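PDB 6EXX: protein PES4 from Saccharomyces cerevisiae, which probably binds RNA, including the 3' untranslated regions of messengers, and is represented here by its fourth RNA recognition motif. Local coordinates for residues Tyr21-Gln25 with Glu26-Pro30. Numbering follows the deposited sequence.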
loop_
_atom_site.group_PDB
_atom_site.type_symbol
_atom_site.label_atom_id
_atom_site.label_comp_id
_atom_site.label_asym_id
_atom_site.label_seq_id
_atom_site.Cartn_x
_atom_site.Cartn_y
_atom_site.Cartn_z
ATOM N N TYR A 21 -2.210 -0.457 9.989
ATOM C CA TYR A 21 -3.392 -1.079 10.559
ATOM C C TYR A 21 -3.841 -2.286 9.737
ATOM O O TYR A 21 -4.141 -3.339 10.298
ATOM C CB TYR A 21 -4.500 -0.036 10.655
ATOM C CG TYR A 21 -5.854 -0.595 10.998
ATOM C CD1 TYR A 21 -6.216 -0.837 12.318
ATOM C CD2 TYR A 21 -6.777 -0.882 10.003
ATOM C CE1 TYR A 21 -7.460 -1.339 12.633
ATOM C CE2 TYR A 21 -8.022 -1.388 10.310
ATOM C CZ TYR A 21 -8.354 -1.612 11.628
ATOM O OH TYR A 21 -9.587 -2.120 11.950
ATOM N N LEU A 22 -3.871 -2.148 8.415
ATOM C CA LEU A 22 -4.277 -3.266 7.568
ATOM C C LEU A 22 -3.367 -4.467 7.780
ATOM O O LEU A 22 -3.830 -5.602 7.877
ATOM C CB LEU A 22 -4.256 -2.869 6.099
ATOM C CG LEU A 22 -5.265 -1.809 5.660
ATOM C CD1 LEU A 22 -5.109 -1.506 4.180
ATOM C CD2 LEU A 22 -6.702 -2.203 5.984
ATOM N N CYS A 23 -2.065 -4.216 7.860
ATOM C CA CYS A 23 -1.124 -5.300 8.085
ATOM C C CYS A 23 -1.360 -5.935 9.461
ATOM O O CYS A 23 -1.405 -7.158 9.580
ATOM C CB CYS A 23 0.313 -4.794 7.947
ATOM S SG CYS A 23 0.783 -4.384 6.251
ATOM N N HIS A 24 -1.532 -5.112 10.491
ATOM C CA HIS A 24 -1.813 -5.628 11.828
ATOM C C HIS A 24 -3.079 -6.484 11.837
ATOM O O HIS A 24 -3.131 -7.528 12.485
ATOM C CB HIS A 24 -1.969 -4.481 12.834
ATOM C CG HIS A 24 -0.677 -3.896 13.309
ATOM N ND1 HIS A 24 -0.577 -2.599 13.771
ATOM C CD2 HIS A 24 0.562 -4.428 13.415
ATOM C CE1 HIS A 24 0.671 -2.356 14.127
ATOM N NE2 HIS A 24 1.384 -3.448 13.918
ATOM N N GLN A 25 -4.105 -6.042 11.119
ATOM C CA GLN A 25 -5.375 -6.763 11.108
ATOM C C GLN A 25 -5.238 -8.149 10.479
ATOM O O GLN A 25 -6.019 -9.047 10.780
ATOM C CB GLN A 25 -6.456 -5.942 10.402
ATOM C CG GLN A 25 -6.920 -4.729 11.205
ATOM C CD GLN A 25 -7.543 -5.125 12.517
ATOM O OE1 GLN A 25 -7.046 -4.786 13.594
ATOM N NE2 GLN A 25 -8.633 -5.865 12.436
ATOM N N GLU A 26 -4.235 -8.313 9.618
ATOM C CA GLU A 26 -3.951 -9.580 8.946
ATOM C C GLU A 26 -2.830 -10.373 9.621
ATOM O O GLU A 26 -2.417 -11.409 9.111
ATOM C CB GLU A 26 -3.584 -9.315 7.487
ATOM C CG GLU A 26 -4.769 -9.032 6.596
ATOM C CD GLU A 26 -5.627 -10.270 6.343
ATOM O OE1 GLU A 26 -5.140 -11.407 6.555
ATOM O OE2 GLU A 26 -6.804 -10.114 5.946
ATOM N N ASN A 27 -2.334 -9.891 10.760
ATOM C CA ASN A 27 -1.209 -10.524 11.442
ATOM C C ASN A 27 0.008 -10.627 10.524
ATOM O O ASN A 27 0.720 -11.628 10.529
ATOM C CB ASN A 27 -1.592 -11.910 11.970
ATOM C CG ASN A 27 -0.554 -12.483 12.907
ATOM O OD1 ASN A 27 0.029 -11.771 13.723
ATOM N ND2 ASN A 27 -0.289 -13.771 12.772
ATOM N N ILE A 28 0.231 -9.575 9.744
ATOM C CA ILE A 28 1.358 -9.493 8.821
ATOM C C ILE A 28 2.363 -8.476 9.323
ATOM O O ILE A 28 1.987 -7.364 9.700
ATOM C CB ILE A 28 0.883 -9.088 7.413
ATOM C CG1 ILE A 28 0.109 -10.246 6.787
ATOM C CG2 ILE A 28 2.061 -8.664 6.523
ATOM C CD1 ILE A 28 -0.637 -9.887 5.547
ATOM N N ARG A 29 3.638 -8.864 9.319
ATOM C CA ARG A 29 4.734 -7.980 9.680
ATOM C C ARG A 29 5.543 -7.665 8.427
ATOM O O ARG A 29 6.389 -8.455 8.017
ATOM C CB ARG A 29 5.630 -8.651 10.722
ATOM C CG ARG A 29 4.902 -9.016 12.006
ATOM C CD ARG A 29 5.841 -9.615 13.043
ATOM N NE ARG A 29 6.465 -10.850 12.577
ATOM C CZ ARG A 29 7.775 -11.027 12.446
ATOM N NH1 ARG A 29 8.616 -10.046 12.749
ATOM N NH2 ARG A 29 8.248 -12.188 12.013
ATOM N N PRO A 30 5.270 -6.514 7.797
ATOM C CA PRO A 30 6.059 -6.142 6.625
ATOM C C PRO A 30 7.475 -5.787 7.043
ATOM O O PRO A 30 7.710 -5.426 8.194
ATOM C CB PRO A 30 5.331 -4.908 6.092
ATOM C CG PRO A 30 4.706 -4.303 7.303
ATOM C CD PRO A 30 4.324 -5.455 8.184
#
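C23 packs its side chain against CG and CD of P30: SG reaches P30 CG at 4.1 Å, while CB sits as near to P30 CD. The torsion explains the approach, since chi1 of -70° turns SG beside the backbone N and opposite the carbonyl carbon. CB also meets the main chain of the exit, 3.5 Å from I28 O, and C23 and I28 approach through their beta carbons.

The backbone evidence centres on the carbonyl of C23. I28 N donates to C23 O over 2.9 Å in a nearly straight bond (168°), with the donor raised above the carbonyl plane. E26 N divides itself weakly between L22 O and C23 O, both bonds clearly bent. One residue on, N27 N binds H24 O at 3.0 Å from high above that carbonyl's plane. N27 is the first residue to leave helical backbone angles, its phi positive at 57°.

E26 CG comes 3.8 Å from L22 O, and the chain then bends at chi2; OE1 is held by a salt bridge to R59 of helix 54-64. Within the last helical turn, Q25, with CG beside its backbone N, sets that atom 3.4 Å above one face of the Y21 ring, offset toward the rim.

L22 and I28 both touch helix 54-64, while P30 meets I49 of strand 44-51. The I28-to-C23 and N27-to-H24 bonds, together with the positive phi, define a Schellman motif, here ending the first helix of the RRM beta-alpha-beta-beta-alpha-beta fold and leading into strand 32-39.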